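Local coordinates for protein putative carboxymuconolactone decarboxylase (Burkholderia xenovorans, PDB 2QEU) that is of unproven function but belongs to the carboxymuconolactone decarboxylase family of the AhpD-like clan, and may have peroxiredoxin-like activity, at residues B[67-72]-B[86-91]; B[92-97]-B[130-135]; B[23-28]-B[48-53]. All blocks are in the same frame, centred on the assembly; numbering follows the deposited sequence. Where two conformers were deposited one is given.

Interaction 1. Residues B[67-72]-B[86-91]; sequences YKHLIL and VNHTRA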
loop_
_atom_site.group_PDB
_atom_site.type_symbol
_atom_site.label_atom_id
_atom_site.label_comp_id
_atom_site.label_asym_id
_atom_site.label_seq_id
_atom_site.Cartn_x
_atom_site.Cartn_y
_atom_site.Cartn_z
ATOM N N TYR B 67 -0.411 -20.680 -14.653
ATOM C CA TYR B 67 -1.277 -19.548 -14.276
ATOM C C TYR B 67 -1.195 -19.180 -12.787
ATOM O O TYR B 67 -1.309 -17.999 -12.425
ATOM C CB TYR B 67 -2.719 -19.791 -14.738
ATOM C CG TYR B 67 -2.802 -19.905 -16.246
ATOM C CD1 TYR B 67 -2.139 -19.004 -17.088
ATOM C CD2 TYR B 67 -3.497 -20.941 -16.843
ATOM C CE1 TYR B 67 -2.164 -19.151 -18.487
ATOM C CE2 TYR B 67 -3.551 -21.086 -18.214
ATOM C CZ TYR B 67 -2.897 -20.208 -19.044
ATOM O OH TYR B 67 -2.959 -20.406 -20.410
ATOM N N LYS B 68 -0.949 -20.191 -11.934
ATOM C CA LYS B 68 -0.651 -19.943 -10.542
ATOM C C LYS B 68 0.562 -19.023 -10.419
ATOM O O LYS B 68 0.534 -18.014 -9.726
ATOM C CB LYS B 68 -0.391 -21.228 -9.782
ATOM C CG LYS B 68 -1.616 -22.125 -9.648
ATOM C CD LYS B 68 -1.402 -23.229 -8.576
ATOM C CE LYS B 68 -2.684 -23.980 -8.365
ATOM N NZ LYS B 68 -2.503 -25.086 -7.420
ATOM N N HIS B 69 1.637 -19.392 -11.107
ATOM C CA HIS B 69 2.822 -18.529 -11.091
ATOM C C HIS B 69 2.654 -17.197 -11.800
ATOM O O HIS B 69 3.224 -16.205 -11.339
ATOM C CB HIS B 69 4.030 -19.275 -11.598
ATOM C CG HIS B 69 4.586 -20.242 -10.612
ATOM N ND1 HIS B 69 5.320 -19.855 -9.513
ATOM C CD2 HIS B 69 4.498 -21.587 -10.559
ATOM C CE1 HIS B 69 5.671 -20.930 -8.826
ATOM N NE2 HIS B 69 5.196 -22.003 -9.445
ATOM N N LEU B 70 1.837 -17.131 -12.848
ATOM C CA LEU B 70 1.506 -15.838 -13.432
ATOM C C LEU B 70 0.817 -14.923 -12.403
ATOM O O LEU B 70 1.145 -13.751 -12.324
ATOM C CB LEU B 70 0.644 -16.003 -14.674
ATOM C CG LEU B 70 0.247 -14.690 -15.361
ATOM C CD1 LEU B 70 1.443 -13.880 -15.772
ATOM C CD2 LEU B 70 -0.651 -15.047 -16.550
ATOM N N ILE B 71 -0.132 -15.454 -11.623
ATOM C CA ILE B 71 -0.757 -14.641 -10.561
ATOM C C ILE B 71 0.326 -14.101 -9.597
ATOM O O ILE B 71 0.331 -12.924 -9.278
ATOM C CB ILE B 71 -1.880 -15.420 -9.818
ATOM C CG1 ILE B 71 -3.082 -15.629 -10.783
ATOM C CG2 ILE B 71 -2.301 -14.735 -8.501
ATOM C CD1 ILE B 71 -4.087 -16.765 -10.384
ATOM N N LEU B 72 1.270 -14.969 -9.226
ATOM C CA LEU B 72 2.368 -14.563 -8.330
ATOM C C LEU B 72 3.271 -13.529 -8.966
ATOM O O LEU B 72 3.726 -12.593 -8.297
ATOM C CB LEU B 72 3.077 -15.779 -7.773
ATOM C CG LEU B 72 2.224 -16.542 -6.779
ATOM C CD1 LEU B 72 2.818 -17.977 -6.608
ATOM C CD2 LEU B 72 2.077 -15.819 -5.488
ATOM N N VAL B 86 11.117 -12.394 -10.947
ATOM C CA VAL B 86 11.882 -13.175 -11.893
ATOM C C VAL B 86 11.757 -14.658 -11.515
ATOM O O VAL B 86 11.535 -15.475 -12.386
ATOM C CB VAL B 86 13.346 -12.712 -11.914
ATOM C CG1 VAL B 86 14.259 -13.736 -12.617
ATOM C CG2 VAL B 86 13.423 -11.333 -12.528
ATOM N N ASN B 87 11.862 -15.012 -10.225
ATOM C CA ASN B 87 11.683 -16.414 -9.833
ATOM C C ASN B 87 10.343 -17.033 -10.283
ATOM O O ASN B 87 10.307 -18.171 -10.754
ATOM C CB ASN B 87 11.908 -16.625 -8.317
ATOM C CG ASN B 87 13.379 -16.432 -7.913
ATOM O OD1 ASN B 87 14.281 -16.602 -8.743
ATOM N ND2 ASN B 87 13.617 -16.116 -6.645
ATOM N N HIS B 88 9.249 -16.286 -10.108
ATOM C CA HIS B 88 7.937 -16.760 -10.548
ATOM C C HIS B 88 7.755 -16.734 -12.079
ATOM O O HIS B 88 7.017 -17.573 -12.653
ATOM C CB HIS B 88 6.816 -16.032 -9.796
ATOM C CG HIS B 88 6.706 -16.445 -8.365
ATOM N ND1 HIS B 88 6.222 -17.675 -7.989
ATOM C CD2 HIS B 88 7.042 -15.804 -7.218
ATOM C CE1 HIS B 88 6.278 -17.784 -6.675
ATOM N NE2 HIS B 88 6.786 -16.671 -6.183
ATOM N N THR B 89 8.402 -15.791 -12.765
ATOM C CA THR B 89 8.391 -15.791 -14.234
ATOM C C THR B 89 9.071 -17.073 -14.753
ATOM O O THR B 89 8.538 -17.777 -15.611
ATOM C CB THR B 89 9.052 -14.547 -14.841
ATOM O OG1 THR B 89 8.285 -13.417 -14.452
ATOM C CG2 THR B 89 9.108 -14.623 -16.402
ATOM N N ARG B 90 10.270 -17.332 -14.239
ATOM C CA ARG B 90 11.004 -18.559 -14.539
ATOM C C ARG B 90 10.123 -19.797 -14.287
ATOM O O ARG B 90 9.964 -20.643 -15.163
ATOM C CB ARG B 90 12.307 -18.612 -13.716
ATOM C CG ARG B 90 13.259 -19.727 -14.107
ATOM C CD ARG B 90 14.477 -19.797 -13.164
ATOM N NE ARG B 90 15.286 -18.573 -13.160
ATOM C CZ ARG B 90 15.399 -17.719 -12.140
ATOM N NH1 ARG B 90 14.786 -17.934 -10.986
ATOM N NH2 ARG B 90 16.176 -16.639 -12.248
ATOM N N ALA B 91 9.527 -19.877 -13.099
ATOM C CA ALA B 91 8.646 -20.988 -12.726
ATOM C C ALA B 91 7.461 -21.114 -13.714
ATOM O O ALA B 91 7.173 -22.203 -14.227
ATOM C CB ALA B 91 8.152 -20.806 -11.271
#
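The imidazole of His69 packs one face against the methyl group of Ala91, whose CB sits over the centre of the ring, 3.4 Å from the centroid of His69 and 9° off its normal. The same imidazole turns an edge to His88, and ND1 of His69 and ND1 of His88 share a hydrogen bond of 2.8 Å in which either could be the donor. The two rings meet rim to rim, planes 33° apart, neither lying over the face of the other. On its own face the His88 ring carries Leu72, with CB of Leu72 3.7 Å from the centroid of His88, while CD1 of Leu72 reaches CE1 of His88 at 3.5 Å.

These side chains join helices 65-79 and 82-94, neighbours in sequence that run antiparallel as a helical hairpin at the centre of this all-helical subunit, 8.3 Å apart between the short axes. The first torsion, alike in both histidines, swings each ring toward the other helix, and the rotation about CB-CG turns ND1 to ND1. NE2 of each ring has another partner: Asp24 for His69, and for His88 a bound citrate, probably from the crystallisation liquor. Met25 of helix 10-25 also packs on His69, His88 and Ala91.

Interaction 2. Residues B[92-97]-B[130-135]; sequences AMNAGL and VEFEKE
Apolar and selenium contacts carry most of this junction, and Met93, present as selenomethionine, supplies them. Its chain slides past Phe132 in the opposite direction, with CE of Met93 3.9 Å from CD2 of Phe132. The SE atom of Met93 stands at the ring edge, 5.3 Å from the centroid of Phe132 and 87° off the normal, a Met-aromatic contact made at the rim. A bend at the last torsion (chi3 64°) carries the methyl beyond the ring to the backbone of the facing helix, where CE of Met93 lies 3.4 Å from N of Glu133 and also packs on CB of Glu133.

The contact joins the C-terminal end of helix 82-94 to helix 122-137. Helix 82-94 finishes in a Schellman motif at Gly96, with Gly96 N bonded to Met93 O and Leu97 N to Ala92 O.

The polar approach is that of Asn94: OD1 of Asn94 comes to the edge of the Phe132 ring, 3.6 Å from CZ of Phe132, with amide and ring planes 73° apart. No hydrogen bond links the two segments. Glu133 OE1 bonds a glycerol, probably from the crystallisation liquor.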
loop_
_atom_site.group_PDB
_atom_site.type_symbol
_atom_site.label_atom_id
_atom_site.label_comp_id
_atom_site.label_asym_id
_atom_site.label_seq_id
_atom_site.Cartn_x
_atom_site.Cartn_y
_atom_site.Cartn_z
ATOM N N ALA B 92 6.794 -19.990 -13.996
ATOM C CA ALA B 92 5.636 -20.014 -14.882
ATOM C C ALA B 92 6.030 -20.571 -16.252
ATOM O O ALA B 92 5.280 -21.343 -16.870
ATOM C CB ALA B 92 4.970 -18.584 -15.014
HETATM N N MSE B 93 7.178 -20.110 -16.760
HETATM C CA MSE B 93 7.610 -20.442 -18.118
HETATM C C MSE B 93 8.115 -21.877 -18.170
HETATM O O MSE B 93 7.874 -22.599 -19.144
HETATM C CB MSE B 93 8.664 -19.455 -18.602
HETATM C CG MSE B 93 8.047 -18.107 -18.938
HETATM SE SE MSE B 93 9.284 -16.761 -19.483
HETATM C CE MSE B 93 9.960 -17.613 -21.167
ATOM N N ASN B 94 8.761 -22.305 -17.089
ATOM C CA ASN B 94 9.086 -23.720 -16.940
ATOM C C ASN B 94 7.842 -24.592 -16.999
ATOM O O ASN B 94 7.921 -25.739 -17.504
ATOM C CB ASN B 94 9.906 -23.982 -15.659
ATOM C CG ASN B 94 11.384 -23.665 -15.820
ATOM O OD1 ASN B 94 11.929 -23.755 -16.924
ATOM N ND2 ASN B 94 12.051 -23.347 -14.717
ATOM N N ALA B 95 6.719 -24.100 -16.484
ATOM C CA ALA B 95 5.453 -24.820 -16.495
ATOM C C ALA B 95 4.619 -24.571 -17.771
ATOM O O ALA B 95 3.471 -25.022 -17.888
ATOM C CB ALA B 95 4.640 -24.497 -15.194
ATOM N N GLY B 96 5.170 -23.838 -18.730
ATOM C CA GLY B 96 4.549 -23.699 -20.042
ATOM C C GLY B 96 3.992 -22.345 -20.401
ATOM O O GLY B 96 3.442 -22.173 -21.471
ATOM N N LEU B 97 4.118 -21.355 -19.516
ATOM C CA LEU B 97 3.568 -20.053 -19.861
ATOM C C LEU B 97 4.362 -19.430 -20.998
ATOM O O LEU B 97 5.575 -19.492 -20.990
ATOM C CB LEU B 97 3.643 -19.121 -18.664
ATOM C CG LEU B 97 2.789 -17.831 -18.785
ATOM C CD1 LEU B 97 1.336 -18.102 -18.449
ATOM C CD2 LEU B 97 3.406 -16.676 -17.947
ATOM N N VAL B 130 12.018 -12.466 -22.149
ATOM C CA VAL B 130 12.502 -12.447 -23.543
ATOM C C VAL B 130 13.806 -13.241 -23.700
ATOM O O VAL B 130 13.951 -13.954 -24.650
ATOM C CB VAL B 130 12.613 -10.983 -24.069
ATOM C CG1 VAL B 130 13.447 -10.895 -25.406
ATOM C CG2 VAL B 130 11.160 -10.370 -24.197
ATOM N N GLU B 131 14.691 -13.145 -22.727
ATOM C CA GLU B 131 15.922 -13.906 -22.723
ATOM C C GLU B 131 15.673 -15.353 -22.305
ATOM O O GLU B 131 16.210 -16.304 -22.912
ATOM C CB GLU B 131 16.988 -13.242 -21.853
ATOM C CG GLU B 131 17.327 -11.784 -22.246
ATOM C CD GLU B 131 17.555 -11.566 -23.737
ATOM O OE1 GLU B 131 18.348 -12.341 -24.340
ATOM O OE2 GLU B 131 16.946 -10.618 -24.306
ATOM N N PHE B 132 14.833 -15.558 -21.303
ATOM C CA PHE B 132 14.569 -16.912 -20.828
ATOM C C PHE B 132 13.843 -17.810 -21.846
ATOM O O PHE B 132 14.062 -19.015 -21.881
ATOM C CB PHE B 132 13.797 -16.891 -19.494
ATOM C CG PHE B 132 13.758 -18.244 -18.810
ATOM C CD1 PHE B 132 14.927 -18.893 -18.451
ATOM C CD2 PHE B 132 12.546 -18.868 -18.556
ATOM C CE1 PHE B 132 14.872 -20.098 -17.811
ATOM C CE2 PHE B 132 12.483 -20.083 -17.933
ATOM C CZ PHE B 132 13.654 -20.721 -17.588
ATOM N N GLU B 133 13.027 -17.202 -22.685
ATOM C CA GLU B 133 12.338 -17.907 -23.743
ATOM C C GLU B 133 13.384 -18.553 -24.645
ATOM O O GLU B 133 13.242 -19.704 -25.066
ATOM C CB GLU B 133 11.530 -16.903 -24.561
ATOM C CG GLU B 133 10.763 -17.556 -25.706
ATOM C CD GLU B 133 9.810 -16.595 -26.421
ATOM O OE1 GLU B 133 10.239 -15.469 -26.733
ATOM O OE2 GLU B 133 8.656 -17.000 -26.674
ATOM N N LYS B 134 14.449 -17.822 -24.970
ATOM C CA LYS B 134 15.508 -18.382 -25.821
ATOM C C LYS B 134 16.329 -19.427 -25.091
ATOM O O LYS B 134 16.716 -20.441 -25.694
ATOM C CB LYS B 134 16.417 -17.294 -26.351
ATOM C CG LYS B 134 15.698 -16.352 -27.298
ATOM C CD LYS B 134 16.584 -15.229 -27.771
ATOM C CE LYS B 134 16.940 -14.286 -26.650
ATOM N NZ LYS B 134 17.254 -12.913 -27.153
ATOM N N GLU B 135 16.549 -19.205 -23.777
ATOM C CA GLU B 135 17.264 -20.197 -22.988
ATOM C C GLU B 135 16.483 -21.495 -22.948
ATOM O O GLU B 135 17.015 -22.565 -23.218
ATOM C CB GLU B 135 17.508 -19.676 -21.571
ATOM C CG GLU B 135 18.404 -20.543 -20.779
ATOM C CD GLU B 135 18.444 -20.172 -19.288
ATOM O OE1 GLU B 135 18.581 -18.992 -18.960
ATOM O OE2 GLU B 135 18.325 -21.105 -18.459
#

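Interaction 3. Residues B[23-28]-B[48-53]; sequences SDMGGL and RMRTTM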
loop_
_atom_site.group_PDB
_atom_site.type_symbol
_atom_site.label_atom_id
_atom_site.label_comp_id
_atom_site.label_asym_id
_atom_site.label_seq_id
_atom_site.Cartn_x
_atom_site.Cartn_y
_atom_site.Cartn_z
ATOM N N SER B 23 11.385 -28.443 -7.599
ATOM C CA SER B 23 10.375 -28.698 -8.613
ATOM C C SER B 23 9.678 -27.418 -9.030
ATOM O O SER B 23 9.595 -27.079 -10.219
ATOM C CB SER B 23 9.344 -29.671 -8.049
ATOM O OG SER B 23 8.330 -29.940 -8.992
ATOM N N ASP B 24 9.229 -26.685 -8.027
ATOM C CA ASP B 24 8.419 -25.510 -8.281
ATOM C C ASP B 24 9.228 -24.325 -8.755
ATOM O O ASP B 24 8.811 -23.625 -9.715
ATOM C CB ASP B 24 7.661 -25.109 -7.032
ATOM C CG ASP B 24 6.616 -24.068 -7.336
ATOM O OD1 ASP B 24 5.708 -24.379 -8.172
ATOM O OD2 ASP B 24 6.750 -22.974 -6.754
HETATM N N MSE B 25 10.368 -24.112 -8.083
HETATM C CA MSE B 25 11.187 -22.898 -8.237
HETATM C C MSE B 25 12.611 -23.074 -8.745
HETATM O O MSE B 25 13.307 -22.075 -8.977
HETATM C CB MSE B 25 11.227 -22.119 -6.894
HETATM C CG MSE B 25 9.855 -21.732 -6.375
HETATM SE SE MSE B 25 9.146 -20.166 -7.349
HETATM C CE MSE B 25 10.018 -18.749 -6.327
ATOM N N GLY B 26 13.064 -24.320 -8.927
ATOM C CA GLY B 26 14.450 -24.544 -9.291
ATOM C C GLY B 26 15.433 -24.274 -8.168
ATOM O O GLY B 26 16.624 -24.111 -8.431
ATOM N N GLY B 27 14.959 -24.274 -6.922
ATOM C CA GLY B 27 15.790 -23.973 -5.749
ATOM C C GLY B 27 15.082 -23.073 -4.712
ATOM O O GLY B 27 13.944 -22.613 -4.923
ATOM N N LEU B 28 15.755 -22.867 -3.575
ATOM C CA LEU B 28 15.207 -22.091 -2.454
ATOM C C LEU B 28 15.691 -20.633 -2.503
ATOM O O LEU B 28 16.876 -20.353 -2.383
ATOM C CB LEU B 28 15.604 -22.743 -1.120
ATOM C CG LEU B 28 14.912 -22.247 0.148
ATOM C CD1 LEU B 28 13.418 -22.492 0.030
ATOM C CD2 LEU B 28 15.480 -22.889 1.401
ATOM N N ARG B 48 4.670 -25.847 4.018
ATOM C CA ARG B 48 3.523 -26.723 3.884
ATOM C C ARG B 48 2.377 -25.985 3.192
ATOM O O ARG B 48 1.697 -26.591 2.349
ATOM C CB ARG B 48 3.004 -27.197 5.230
ATOM C CG ARG B 48 3.842 -28.204 5.975
ATOM C CD ARG B 48 3.358 -28.252 7.399
ATOM N NE ARG B 48 4.225 -29.115 8.157
ATOM C CZ ARG B 48 3.998 -30.411 8.344
ATOM N NH1 ARG B 48 2.893 -31.000 7.861
ATOM N NH2 ARG B 48 4.875 -31.115 9.041
HETATM N N MSE B 49 2.157 -24.722 3.574
HETATM C CA MSE B 49 1.108 -23.909 2.986
HETATM C C MSE B 49 1.392 -23.717 1.508
HETATM O O MSE B 49 0.514 -23.900 0.656
HETATM C CB MSE B 49 0.999 -22.549 3.686
HETATM C CG MSE B 49 -0.267 -21.769 3.332
HETATM SE SE MSE B 49 -0.377 -20.111 4.330
HETATM C CE MSE B 49 1.068 -19.235 3.428
ATOM N N ARG B 50 2.637 -23.377 1.197
ATOM C CA ARG B 50 3.069 -23.136 -0.192
ATOM C C ARG B 50 2.878 -24.369 -1.064
ATOM O O ARG B 50 2.481 -24.287 -2.218
ATOM C CB ARG B 50 4.561 -22.797 -0.195
ATOM C CG ARG B 50 5.002 -22.044 -1.385
ATOM C CD ARG B 50 6.482 -21.845 -1.352
ATOM N NE ARG B 50 6.843 -20.896 -2.389
ATOM C CZ ARG B 50 7.071 -21.225 -3.654
ATOM N NH1 ARG B 50 7.052 -22.494 -4.058
ATOM N NH2 ARG B 50 7.339 -20.269 -4.518
ATOM N N THR B 51 3.195 -25.515 -0.481
ATOM C CA THR B 51 3.123 -26.788 -1.179
ATOM C C THR B 51 1.710 -27.114 -1.622
ATOM O O THR B 51 1.518 -27.549 -2.771
ATOM C CB THR B 51 3.715 -27.916 -0.312
ATOM O OG1 THR B 51 5.069 -27.561 -0.009
ATOM C CG2 THR B 51 3.654 -29.223 -1.029
ATOM N N THR B 52 0.733 -26.888 -0.740
ATOM C CA THR B 52 -0.677 -27.084 -1.113
ATOM C C THR B 52 -1.104 -26.017 -2.146
ATOM O O THR B 52 -1.699 -26.332 -3.205
ATOM C CB THR B 52 -1.621 -27.131 0.111
ATOM O OG1 THR B 52 -2.972 -27.307 -0.338
ATOM C CG2 THR B 52 -1.555 -25.892 0.914
HETATM N N MSE B 53 -0.723 -24.770 -1.893
HETATM C CA MSE B 53 -1.184 -23.694 -2.781
HETATM C C MSE B 53 -0.672 -23.836 -4.210
HETATM O O MSE B 53 -1.395 -23.533 -5.146
HETATM C CB MSE B 53 -0.764 -22.356 -2.240
HETATM C CG MSE B 53 -1.585 -21.906 -1.055
HETATM SE SE MSE B 53 -0.809 -20.223 -0.434
HETATM C CE MSE B 53 -2.093 -19.746 0.888
#
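Arg50 reaches from helix 40-53 to the end of helix 10-25 and meets Asp24 and Met25 there with its guanidinium group, while Met49 just ahead of it packs on Ala45 of the fourth subunit and Ile110 of the second.

Arg50 itself sets out with CG anti to the backbone N (chi1 -158°) and stays extended as far as NE, which spans the gap between the helices. NH1 of Arg50 donates to OD2 of Asp24 at 2.8 Å, a hydrogen bond, 154° at the hydrogen, that is part of a salt bridge. The carboxylate and guanidinium planes are 68° apart, and the donor meets OD2 from above the carboxylate plane, so the pair does not have the flat, two-pronged form. NH2 of Arg50 faces Met25, a selenomethionine folded at chi2 and chi3. SE of Met25 lies near the guanidinium plane, 3.4 Å from NH2 of Arg50, and CG of Met25 is 3.5 Å from the same nitrogen.

Farther along, Thr52 OG1 bonds Glu41 OE1 of the fourth subunit, and Met53 O accepts a hydrogen bond from Lys68 NZ.

Asp24 divides its carboxylate between two helices, its other oxygen being held by His69, while NH2 of Arg50 also bonds a citrate that probably comes from the crystallisation liquor. The buried arginine is thus paired with Asp24, and its positive charge would suit an anion, consistent with a polar pocket at this point.

Interactions 1 and 3 form one polar network, with centres about 12 Å apart. OD1 of Asp24 lies 2.7 Å from NE2 of His69, a probable hydrogen bond that extends the Arg50–Asp24 pair into the histidine pair. The two ends of this network meet at the citrate, bonded by both His88 and Arg50, and CE1 of His88 is 3.5 Å from NH2 of Arg50. The citrate may mark a pocket, though whether it is the active site is not established. Interaction 2 is joined to interaction 1 through helix 82-94 by packing, as where CG of Arg90 lies 3.6 Å from CZ of Phe132. Interactions 2 and 3 do not touch, their centres being about 18 Å apart.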